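Local coordinates for putative TRAP PERIPLASMIC SOLUTE BINDING PROTEIN (Haemophilus influenzae, PDB 4PBQ), which probably captures L-gulonate or a related sugar acid in the periplasm and delivers it to the membrane component of a TRAP transporter, at residues Ile27-Tyr32 with Tyr59-Tyr64; Glu45-Thr50 with Lys256-Tyr261; Gly87-Leu92 with Leu235-Leu240. All blocks are in the same frame, centred on the assembly; numbering follows the deposited sequence.

Interaction 1: Ile27-Tyr32 with Tyr59-Tyr64. With 2UF (L-gulonate), chain D.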
loop_
_atom_site.group_PDB
_atom_site.type_symbol
_atom_site.label_atom_id
_atom_site.label_comp_id
_atom_site.label_asym_id
_atom_site.label_seq_id
_atom_site.Cartn_x
_atom_site.Cartn_y
_atom_site.Cartn_z
ATOM N N ILE A 27 4.403 -0.580 22.873
ATOM C CA ILE A 27 4.621 -0.848 21.458
ATOM C C ILE A 27 4.200 0.366 20.619
ATOM O O ILE A 27 3.019 0.684 20.516
ATOM C CB ILE A 27 3.837 -2.090 21.079
ATOM C CG1 ILE A 27 4.482 -3.303 21.760
ATOM C CG2 ILE A 27 3.806 -2.290 19.585
ATOM C CD1 ILE A 27 3.701 -4.560 21.604
ATOM N N LYS A 28 5.178 1.053 20.028
ATOM C CA LYS A 28 4.885 2.207 19.198
ATOM C C LYS A 28 4.548 1.646 17.827
ATOM O O LYS A 28 5.237 0.747 17.351
ATOM C CB LYS A 28 6.085 3.147 19.057
ATOM C CG LYS A 28 6.609 3.722 20.365
ATOM C CD LYS A 28 7.690 4.787 20.121
ATOM C CE LYS A 28 8.892 4.252 19.347
ATOM N NZ LYS A 28 9.597 3.173 20.073
ATOM N N LEU A 29 3.480 2.155 17.241
ATOM C CA LEU A 29 2.994 1.680 15.933
ATOM C C LEU A 29 2.892 2.853 14.977
ATOM O O LEU A 29 2.037 3.753 15.125
ATOM C CB LEU A 29 1.637 0.991 16.096
ATOM C CG LEU A 29 1.164 0.190 14.882
ATOM C CD1 LEU A 29 0.057 -0.736 15.350
ATOM C CD2 LEU A 29 0.701 1.060 13.730
ATOM N N GLY A 30 3.767 2.863 13.974
ATOM C CA GLY A 30 3.818 3.990 13.063
ATOM C C GLY A 30 3.294 3.663 11.677
ATOM O O GLY A 30 3.458 2.556 11.211
ATOM N N HIS A 31 2.629 4.626 11.058
ATOM C CA HIS A 31 2.210 4.469 9.668
ATOM C C HIS A 31 2.120 5.825 8.979
ATOM O O HIS A 31 2.246 6.877 9.621
ATOM C CB HIS A 31 0.912 3.670 9.568
ATOM C CG HIS A 31 -0.287 4.368 10.104
ATOM N ND1 HIS A 31 -1.130 5.126 9.321
ATOM C CD2 HIS A 31 -0.806 4.390 11.356
ATOM C CE1 HIS A 31 -2.121 5.582 10.067
ATOM N NE2 HIS A 31 -1.940 5.152 11.303
ATOM N N TYR A 32 1.922 5.792 7.657
ATOM C CA TYR A 32 1.920 7.001 6.844
ATOM C C TYR A 32 0.563 7.609 6.491
ATOM O O TYR A 32 0.498 8.733 5.970
ATOM C CB TYR A 32 2.691 6.747 5.541
ATOM C CG TYR A 32 2.108 5.818 4.493
ATOM C CD1 TYR A 32 1.066 6.228 3.671
ATOM C CD2 TYR A 32 2.673 4.560 4.258
ATOM C CE1 TYR A 32 0.584 5.412 2.665
ATOM C CE2 TYR A 32 2.184 3.734 3.239
ATOM C CZ TYR A 32 1.150 4.169 2.455
ATOM O OH TYR A 32 0.678 3.354 1.437
ATOM N N TYR A 59 0.284 -4.760 27.608
ATOM C CA TYR A 59 0.822 -4.113 26.406
ATOM C C TYR A 59 0.022 -2.864 26.124
ATOM O O TYR A 59 -1.192 -2.846 26.273
ATOM C CB TYR A 59 0.767 -5.040 25.167
ATOM C CG TYR A 59 1.465 -6.332 25.418
ATOM C CD1 TYR A 59 0.799 -7.374 26.025
ATOM C CD2 TYR A 59 2.805 -6.499 25.103
ATOM C CE1 TYR A 59 1.426 -8.563 26.311
ATOM C CE2 TYR A 59 3.451 -7.698 25.389
ATOM C CZ TYR A 59 2.747 -8.729 25.987
ATOM O OH TYR A 59 3.382 -9.923 26.275
ATOM N N GLU A 60 0.710 -1.828 25.673
ATOM C CA GLU A 60 0.056 -0.618 25.195
ATOM C C GLU A 60 0.470 -0.416 23.761
ATOM O O GLU A 60 1.662 -0.468 23.477
ATOM C CB GLU A 60 0.502 0.592 26.019
ATOM C CG GLU A 60 -0.049 1.896 25.507
ATOM C CD GLU A 60 0.213 3.056 26.446
ATOM O OE1 GLU A 60 1.212 3.777 26.244
ATOM O OE2 GLU A 60 -0.593 3.246 27.379
ATOM N N ILE A 61 -0.505 -0.250 22.867
ATOM C CA ILE A 61 -0.228 -0.057 21.448
ATOM C C ILE A 61 -0.427 1.427 21.148
ATOM O O ILE A 61 -1.569 1.891 21.036
ATOM C CB ILE A 61 -1.163 -0.892 20.561
ATOM C CG1 ILE A 61 -1.239 -2.358 21.033
ATOM C CG2 ILE A 61 -0.728 -0.774 19.094
ATOM C CD1 ILE A 61 0.084 -3.136 21.041
ATOM N N ARG A 62 0.673 2.180 21.099
ATOM C CA ARG A 62 0.597 3.642 20.915
ATOM C C ARG A 62 0.640 3.956 19.403
ATOM O O ARG A 62 1.603 3.631 18.748
ATOM C CB ARG A 62 1.745 4.362 21.630
ATOM C CG ARG A 62 1.761 4.113 23.133
ATOM C CD ARG A 62 2.643 5.124 23.843
ATOM N NE ARG A 62 2.013 6.442 23.903
ATOM C CZ ARG A 62 2.674 7.580 24.107
ATOM N NH1 ARG A 62 2.019 8.736 24.148
ATOM N NH2 ARG A 62 3.992 7.562 24.278
ATOM N N LEU A 63 -0.400 4.591 18.880
ATOM C CA LEU A 63 -0.521 4.833 17.442
ATOM C C LEU A 63 0.133 6.157 17.021
ATOM O O LEU A 63 -0.008 7.199 17.688
ATOM C CB LEU A 63 -1.991 4.830 17.007
ATOM C CG LEU A 63 -2.754 3.567 17.420
ATOM C CD1 LEU A 63 -4.163 3.612 16.866
ATOM C CD2 LEU A 63 -2.049 2.275 16.938
ATOM N N TYR A 64 0.837 6.104 15.901
ATOM C CA TYR A 64 1.527 7.264 15.354
ATOM C C TYR A 64 1.244 7.354 13.852
ATOM O O TYR A 64 1.989 6.821 13.038
ATOM C CB TYR A 64 3.028 7.143 15.581
ATOM C CG TYR A 64 3.454 7.308 17.032
ATOM C CD1 TYR A 64 3.715 8.565 17.581
ATOM C CD2 TYR A 64 3.612 6.195 17.848
ATOM C CE1 TYR A 64 4.137 8.703 18.911
ATOM C CE2 TYR A 64 4.030 6.323 19.170
ATOM C CZ TYR A 64 4.287 7.569 19.693
ATOM O OH TYR A 64 4.704 7.664 21.004
HETATM O O6A 2UF D . 4.374 6.735 -0.853
HETATM C C6 2UF D . 3.549 6.105 -1.529
HETATM O O6B 2UF D . 3.053 6.485 -2.600
HETATM C C5 2UF D . 3.066 4.757 -0.953
HETATM O O5 2UF D . 1.757 4.514 -1.421
HETATM C C4 2UF D . 3.999 3.605 -1.390
HETATM O O4 2UF D . 5.301 3.787 -0.811
HETATM C C3 2UF D . 3.392 2.251 -0.965
HETATM O O3 2UF D . 2.994 2.229 0.450
HETATM C C2 2UF D . 4.373 1.093 -1.213
HETATM O O2 2UF D . 3.583 -0.076 -1.116
HETATM C C1 2UF D . 4.972 1.135 -2.653
HETATM O O1 2UF D . 5.737 -0.066 -2.837
#
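I27 and I61 sit beside each other on neighbouring parallel strands, with their side chains lying side by side on one face of the sheet. The CD1 methyl of I61 reaches the CB of I27 at 3.9 Å because its chain is bent: chi1 of -48° and chi2 of -60° turn the tip back toward the neighbouring strand. The CD1 of I27 also touches the ring of Y59 obliquely, while Y59 OH bonds to D250 beyond the contact. On the same face L29 has CG anti to its backbone N (chi1 -167°), which carries CD1 across to the CG2 of I61, 3.8 Å away; its CB runs alongside the CD2 of L63. Branched aliphatic residues suit this face, since helix 38-54 covers it through L43.

The other face carries K28 and Y64. The Y64 ring and the K28 methylenes approach obliquely, with CE2 3.8 Å from K28 CB, while the carbonyl oxygen of L29 lies at the ring's edge, in its plane. The lysine chain then bends at chi3 and chi4, taking NZ away to E85 and the carbonyl of T83, so the tyrosine packs on its apolar stem.

Between the faces, backbone bonds run from I27 N to E60 O (2.8 Å) through to H31 N and Y64 O (3.0 Å). G30, opposite Y64, brings its CA within 3.4 Å of Y64 O in a CA-H...O contact. Past the strand, Y32 extends to the L-gulonate, its OH 2.8 Å from O3 of the sugar acid. Strands 25-30 and 59-64, joined by helix 38-54, form a beta-alpha-beta unit of the solute-binding fold, and the loop after its first strand supplies a residue of the ligand pocket.

Interaction 2: Glu45-Thr50 with Lys256-Tyr261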
loop_
_atom_site.group_PDB
_atom_site.type_symbol
_atom_site.label_atom_id
_atom_site.label_comp_id
_atom_site.label_asym_id
_atom_site.label_seq_id
_atom_site.Cartn_x
_atom_site.Cartn_y
_atom_site.Cartn_z
ATOM N N GLU A 45 -9.894 0.768 17.068
ATOM C CA GLU A 45 -11.080 0.121 17.619
ATOM C C GLU A 45 -10.894 -1.375 17.838
ATOM O O GLU A 45 -11.536 -1.955 18.727
ATOM C CB GLU A 45 -12.273 0.362 16.706
ATOM C CG GLU A 45 -12.742 1.788 16.707
ATOM C CD GLU A 45 -12.933 2.329 18.115
ATOM O OE1 GLU A 45 -13.578 1.620 18.946
ATOM O OE2 GLU A 45 -12.407 3.444 18.385
ATOM N N TYR A 46 -10.054 -2.001 17.011
ATOM C CA TYR A 46 -9.976 -3.465 16.965
ATOM C C TYR A 46 -8.606 -4.002 17.383
ATOM O O TYR A 46 -8.529 -4.929 18.179
ATOM C CB TYR A 46 -10.381 -4.004 15.574
ATOM C CG TYR A 46 -11.734 -3.491 15.171
ATOM C CD1 TYR A 46 -12.863 -3.841 15.889
ATOM C CD2 TYR A 46 -11.877 -2.611 14.108
ATOM C CE1 TYR A 46 -14.096 -3.334 15.554
ATOM C CE2 TYR A 46 -13.110 -2.103 13.770
ATOM C CZ TYR A 46 -14.208 -2.471 14.484
ATOM O OH TYR A 46 -15.438 -1.969 14.144
ATOM N N PHE A 47 -7.527 -3.420 16.884
ATOM C CA PHE A 47 -6.207 -3.942 17.197
ATOM C C PHE A 47 -5.796 -3.485 18.592
ATOM O O PHE A 47 -5.551 -4.311 19.479
ATOM C CB PHE A 47 -5.169 -3.500 16.155
ATOM C CG PHE A 47 -3.861 -4.204 16.283
ATOM C CD1 PHE A 47 -3.776 -5.587 16.051
ATOM C CD2 PHE A 47 -2.705 -3.517 16.629
ATOM C CE1 PHE A 47 -2.568 -6.269 16.201
ATOM C CE2 PHE A 47 -1.488 -4.186 16.751
ATOM C CZ PHE A 47 -1.417 -5.561 16.535
ATOM N N LYS A 48 -5.752 -2.174 18.785
ATOM C CA LYS A 48 -5.322 -1.577 20.051
ATOM C C LYS A 48 -6.243 -1.999 21.183
ATOM O O LYS A 48 -5.790 -2.502 22.207
ATOM C CB LYS A 48 -5.341 -0.054 19.925
ATOM C CG LYS A 48 -5.017 0.692 21.190
ATOM C CD LYS A 48 -5.013 2.194 20.914
ATOM C CE LYS A 48 -4.907 3.025 22.188
ATOM N NZ LYS A 48 -3.567 2.935 22.804
ATOM N N LYS A 49 -7.539 -1.807 21.004
ATOM C CA LYS A 49 -8.459 -2.145 22.083
ATOM C C LYS A 49 -8.417 -3.616 22.456
ATOM O O LYS A 49 -8.445 -3.958 23.630
ATOM C CB LYS A 49 -9.891 -1.731 21.742
ATOM C CG LYS A 49 -10.179 -0.300 22.049
ATOM C CD LYS A 49 -11.660 0.037 21.871
ATOM C CE LYS A 49 -11.862 1.541 21.973
ATOM N NZ LYS A 49 -13.276 1.939 21.801
ATOM N N THR A 50 -8.413 -4.508 21.475
ATOM C CA THR A 50 -8.395 -5.933 21.790
ATOM C C THR A 50 -7.179 -6.286 22.627
ATOM O O THR A 50 -7.281 -6.951 23.659
ATOM C CB THR A 50 -8.409 -6.805 20.513
ATOM O OG1 THR A 50 -9.637 -6.588 19.809
ATOM C CG2 THR A 50 -8.260 -8.290 20.858
ATOM N N LYS A 256 -5.356 -12.726 17.326
ATOM C CA LYS A 256 -6.812 -12.504 17.358
ATOM C C LYS A 256 -7.121 -11.060 16.977
ATOM O O LYS A 256 -8.009 -10.772 16.186
ATOM C CB LYS A 256 -7.355 -12.798 18.770
ATOM C CG LYS A 256 -8.860 -12.514 18.957
ATOM C CD LYS A 256 -9.321 -12.736 20.428
ATOM C CE LYS A 256 -10.798 -12.441 20.626
ATOM N NZ LYS A 256 -11.271 -12.795 21.995
ATOM N N ALA A 257 -6.375 -10.141 17.563
ATOM C CA ALA A 257 -6.584 -8.726 17.300
ATOM C C ALA A 257 -6.260 -8.397 15.825
ATOM O O ALA A 257 -6.931 -7.579 15.195
ATOM C CB ALA A 257 -5.751 -7.911 18.249
ATOM N N ALA A 258 -5.229 -9.023 15.289
ATOM C CA ALA A 258 -4.820 -8.746 13.906
ATOM C C ALA A 258 -5.865 -9.283 12.941
ATOM O O ALA A 258 -6.160 -8.649 11.935
ATOM C CB ALA A 258 -3.460 -9.371 13.612
ATOM N N LYS A 259 -6.413 -10.456 13.240
ATOM C CA LYS A 259 -7.457 -11.065 12.402
ATOM C C LYS A 259 -8.723 -10.208 12.380
ATOM O O LYS A 259 -9.279 -9.952 11.301
ATOM C CB LYS A 259 -7.777 -12.471 12.889
ATOM C CG LYS A 259 -8.912 -13.173 12.121
ATOM C CD LYS A 259 -9.115 -14.599 12.624
ATOM C CE LYS A 259 -10.148 -15.350 11.789
ATOM N NZ LYS A 259 -11.451 -14.628 11.731
ATOM N N LEU A 260 -9.160 -9.750 13.564
ATOM C CA LEU A 260 -10.290 -8.821 13.673
ATOM C C LEU A 260 -9.988 -7.498 12.955
ATOM O O LEU A 260 -10.819 -7.003 12.176
ATOM C CB LEU A 260 -10.627 -8.547 15.143
ATOM C CG LEU A 260 -11.880 -7.708 15.440
ATOM C CD1 LEU A 260 -13.153 -8.388 14.935
ATOM C CD2 LEU A 260 -11.991 -7.416 16.955
ATOM N N TYR A 261 -8.799 -6.938 13.186
ATOM C CA TYR A 261 -8.361 -5.742 12.459
ATOM C C TYR A 261 -8.517 -5.960 10.943
ATOM O O TYR A 261 -9.091 -5.125 10.240
ATOM C CB TYR A 261 -6.915 -5.385 12.795
ATOM C CG TYR A 261 -6.329 -4.421 11.784
ATOM C CD1 TYR A 261 -6.528 -3.052 11.918
ATOM C CD2 TYR A 261 -5.634 -4.872 10.676
ATOM C CE1 TYR A 261 -6.018 -2.162 10.999
ATOM C CE2 TYR A 261 -5.148 -3.987 9.738
ATOM C CZ TYR A 261 -5.347 -2.623 9.909
ATOM O OH TYR A 261 -4.883 -1.699 8.997
#
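The two helical segments run nearly antiparallel, at 164° between their directions, and their axes come within 7.9 Å of each other. Such closeness is possible because A257 is small: its CA lies 4.8 Å from the CA of F47. A wider pi-type turn at 45-48 interrupts the regular winding of the first helix.

A257 points its methyl toward helix 38-54, where T50 meets it through CG2 at 3.6 Å. With CG2 placed anti to its backbone N, T50 turns OG1 back to its own helix, and that hydroxyl donates to Y46 O (2.6 Å) in the carbonyl plane. The threonine thus satisfies its polar atom locally and offers a methyl to the neighbour. L260 crosses Y46 at about a right angle, its CD2 lying 3.8 Å from the CD1 of the tyrosine ring; CB of E45 covers one face of that ring, over its centre. F47 enters edge first: CD1 lies 3.8 Å from the CB of A257, and the backbone of A257 and A258 lines the ring edge in its plane. Alanine at both places lets the large ring approach the helix backbone.

Toward the interior, F47 and A258 rest on L139 of strand 136-151, and F47 and Y261 on L236 of strand 231-239, so helices 38-54 and 248-281 pack together against the sheet.

Interaction 3: Gly87-Leu92 with Leu235-Leu240. With 2UF (L-gulonate), chain D.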
loop_
_atom_site.group_PDB
_atom_site.type_symbol
_atom_site.label_atom_id
_atom_site.label_comp_id
_atom_site.label_asym_id
_atom_site.label_seq_id
_atom_site.Cartn_x
_atom_site.Cartn_y
_atom_site.Cartn_z
ATOM N N GLY A 87 4.067 -1.398 13.010
ATOM C CA GLY A 87 3.767 -0.405 12.016
ATOM C C GLY A 87 2.903 -0.937 10.916
ATOM O O GLY A 87 2.700 -2.162 10.805
ATOM N N ILE A 88 2.399 -0.009 10.113
ATOM C CA ILE A 88 1.816 -0.359 8.811
ATOM C C ILE A 88 2.615 0.330 7.735
ATOM O O ILE A 88 2.832 1.526 7.798
ATOM C CB ILE A 88 0.341 0.042 8.679
ATOM C CG1 ILE A 88 -0.500 -0.640 9.784
ATOM C CG2 ILE A 88 -0.181 -0.311 7.262
ATOM C CD1 ILE A 88 -1.977 -0.349 9.757
ATOM N N THR A 89 3.066 -0.463 6.769
ATOM C CA THR A 89 3.772 0.058 5.597
ATOM C C THR A 89 3.214 -0.648 4.376
ATOM O O THR A 89 2.538 -1.662 4.503
ATOM C CB THR A 89 5.291 -0.172 5.636
ATOM O OG1 THR A 89 5.621 -1.559 5.456
ATOM C CG2 THR A 89 5.896 0.301 6.955
ATOM N N GLY A 90 3.589 -0.125 3.212
ATOM C CA GLY A 90 3.465 -0.860 1.967
ATOM C C GLY A 90 4.659 -1.773 1.766
ATOM O O GLY A 90 5.247 -2.303 2.725
ATOM N N LEU A 91 5.049 -1.961 0.505
ATOM C CA LEU A 91 5.934 -3.072 0.171
ATOM C C LEU A 91 7.389 -2.629 -0.069
ATOM O O LEU A 91 8.102 -3.238 -0.859
ATOM C CB LEU A 91 5.412 -3.765 -1.111
ATOM C CG LEU A 91 3.923 -4.148 -1.123
ATOM C CD1 LEU A 91 3.549 -4.976 -2.360
ATOM C CD2 LEU A 91 3.555 -4.924 0.120
ATOM N N LEU A 92 7.836 -1.579 0.608
ATOM C CA LEU A 92 9.157 -1.014 0.328
ATOM C C LEU A 92 10.304 -1.970 0.659
ATOM O O LEU A 92 11.398 -1.824 0.097
ATOM C CB LEU A 92 9.353 0.311 1.051
ATOM C CG LEU A 92 8.394 1.449 0.740
ATOM C CD1 LEU A 92 8.855 2.682 1.442
ATOM C CD2 LEU A 92 8.262 1.670 -0.782
ATOM N N LEU A 235 0.531 -3.498 5.110
ATOM C CA LEU A 235 0.968 -4.623 5.928
ATOM C C LEU A 235 1.074 -4.215 7.389
ATOM O O LEU A 235 1.832 -3.315 7.725
ATOM C CB LEU A 235 2.333 -5.129 5.443
ATOM C CG LEU A 235 2.377 -6.056 4.219
ATOM C CD1 LEU A 235 1.515 -5.630 3.122
ATOM C CD2 LEU A 235 3.868 -6.149 3.781
ATOM N N LEU A 236 0.329 -4.894 8.256
ATOM C CA LEU A 236 0.450 -4.675 9.696
ATOM C C LEU A 236 1.516 -5.599 10.212
ATOM O O LEU A 236 1.409 -6.823 10.079
ATOM C CB LEU A 236 -0.864 -5.016 10.390
ATOM C CG LEU A 236 -0.865 -4.940 11.907
ATOM C CD1 LEU A 236 -0.491 -3.547 12.397
ATOM C CD2 LEU A 236 -2.260 -5.308 12.388
ATOM N N GLN A 237 2.539 -5.008 10.818
ATOM C CA GLN A 237 3.763 -5.707 11.144
ATOM C C GLN A 237 4.197 -5.428 12.577
ATOM O O GLN A 237 3.908 -4.370 13.102
ATOM C CB GLN A 237 4.882 -5.205 10.228
ATOM C CG GLN A 237 4.689 -5.543 8.767
ATOM C CD GLN A 237 5.466 -4.600 7.862
ATOM O OE1 GLN A 237 6.631 -4.851 7.522
ATOM N NE2 GLN A 237 4.848 -3.479 7.528
ATOM N N ILE A 238 4.924 -6.372 13.164
ATOM C CA ILE A 238 5.538 -6.161 14.481
ATOM C C ILE A 238 7.013 -6.546 14.333
ATOM O O ILE A 238 7.350 -7.517 13.663
ATOM C CB ILE A 238 4.783 -6.946 15.577
ATOM C CG1 ILE A 238 5.332 -6.662 16.975
ATOM C CG2 ILE A 238 4.840 -8.399 15.352
ATOM C CD1 ILE A 238 4.202 -6.761 18.046
ATOM N N SER A 239 7.897 -5.743 14.904
ATOM C CA SER A 239 9.300 -6.096 14.924
ATOM C C SER A 239 9.514 -7.472 15.533
ATOM O O SER A 239 8.938 -7.818 16.574
ATOM C CB SER A 239 10.082 -5.080 15.747
ATOM O OG SER A 239 11.433 -5.473 15.899
ATOM N N LEU A 240 10.357 -8.270 14.909
ATOM C CA LEU A 240 10.644 -9.602 15.431
ATOM C C LEU A 240 11.322 -9.530 16.801
ATOM O O LEU A 240 11.118 -10.396 17.647
ATOM C CB LEU A 240 11.507 -10.375 14.438
ATOM C CG LEU A 240 11.562 -11.895 14.621
ATOM C CD1 LEU A 240 10.182 -12.527 14.457
ATOM C CD2 LEU A 240 12.537 -12.468 13.635
HETATM O O6A 2UF D . 4.374 6.735 -0.853
HETATM C C6 2UF D . 3.549 6.105 -1.529
HETATM O O6B 2UF D . 3.053 6.485 -2.600
HETATM C C5 2UF D . 3.066 4.757 -0.953
HETATM O O5 2UF D . 1.757 4.514 -1.421
HETATM C C4 2UF D . 3.999 3.605 -1.390
HETATM O O4 2UF D . 5.301 3.787 -0.811
HETATM C C3 2UF D . 3.392 2.251 -0.965
HETATM O O3 2UF D . 2.994 2.229 0.450
HETATM C C2 2UF D . 4.373 1.093 -1.213
HETATM O O2 2UF D . 3.583 -0.076 -1.116
HETATM C C1 2UF D . 4.972 1.135 -2.653
HETATM O O1 2UF D . 5.737 -0.066 -2.837
HETATM O O HOH W 1 7.987 -3.424 5.684
#
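Q237 reaches across to T89 on the neighbouring antiparallel strand, and its side chain can be followed atom by atom. CB touches G87 O of the partner strand at 3.8 Å. CG stands beside the backbone N (chi1 -66°), and the extended chain beyond it carries the amide along the strands, bringing CD up to the T89 hydroxyl. At the tip the two amide atoms have separate tasks. NE2 donates to T89 OG1 at 2.9 Å, with the hydroxyl close to the amide plane, and also to L235 O, which it meets from above the carbonyl plane. T89 N approaches that same oxygen from the opposite face in a longer bond of 3.3 Å. Q237 OE1 accepts from a water whose oxygen lies 2.7 Å from it. The same water donates to T89 OG1 as well. These bonds fix the rotation of the amide, and glutamine suits a buried place where both a donor and an acceptor are needed.

T89 OG1 in turn donates to G90 O, tying the strand end to the loop that follows. This is where strand 86-89 of the mixed sheet, paired with strand 231-239, runs into the ligand pocket of the solute-binding fold. L91 N donates to O2 of L-gulonate at 2.9 Å. G90 packs its CA against that same oxygen, closer than a side chain pointing there would permit, which is consistent with glycine at this place. E72 binds both the backbone N of G90 and the ligand.

The CD2 of L91 returns toward the strands and meets the CD1 of L235 at 3.7 Å, the two leucines crossing at about a right angle. On the face of the sheet turned to helix 38-54, the CG1 of I88 touches the CD1 of L236 at 3.9 Å, and both residues pack on L43.

Overall arrangement
Interaction 3 is wholly buried, whereas interactions 1 and 2 lie farther from the centre of the chain and are only partly buried. Interactions 1 and 3 share one sheet, where G30 O accepts from I88 N, and each sends a loop to L-gulonate. Helix 38-54, which carries half of interaction 2, connects the strands of interaction 1; its F47 touches L29 and I61 there and L236 of interaction 3. The chemistry follows place: parallel backbone pairing between an apolar and a more polar face in interaction 1, apolar helix packing without cross-helix hydrogen bonds in interaction 2, and antiparallel pairing with a buried amide-hydroxyl-water network in interaction 3.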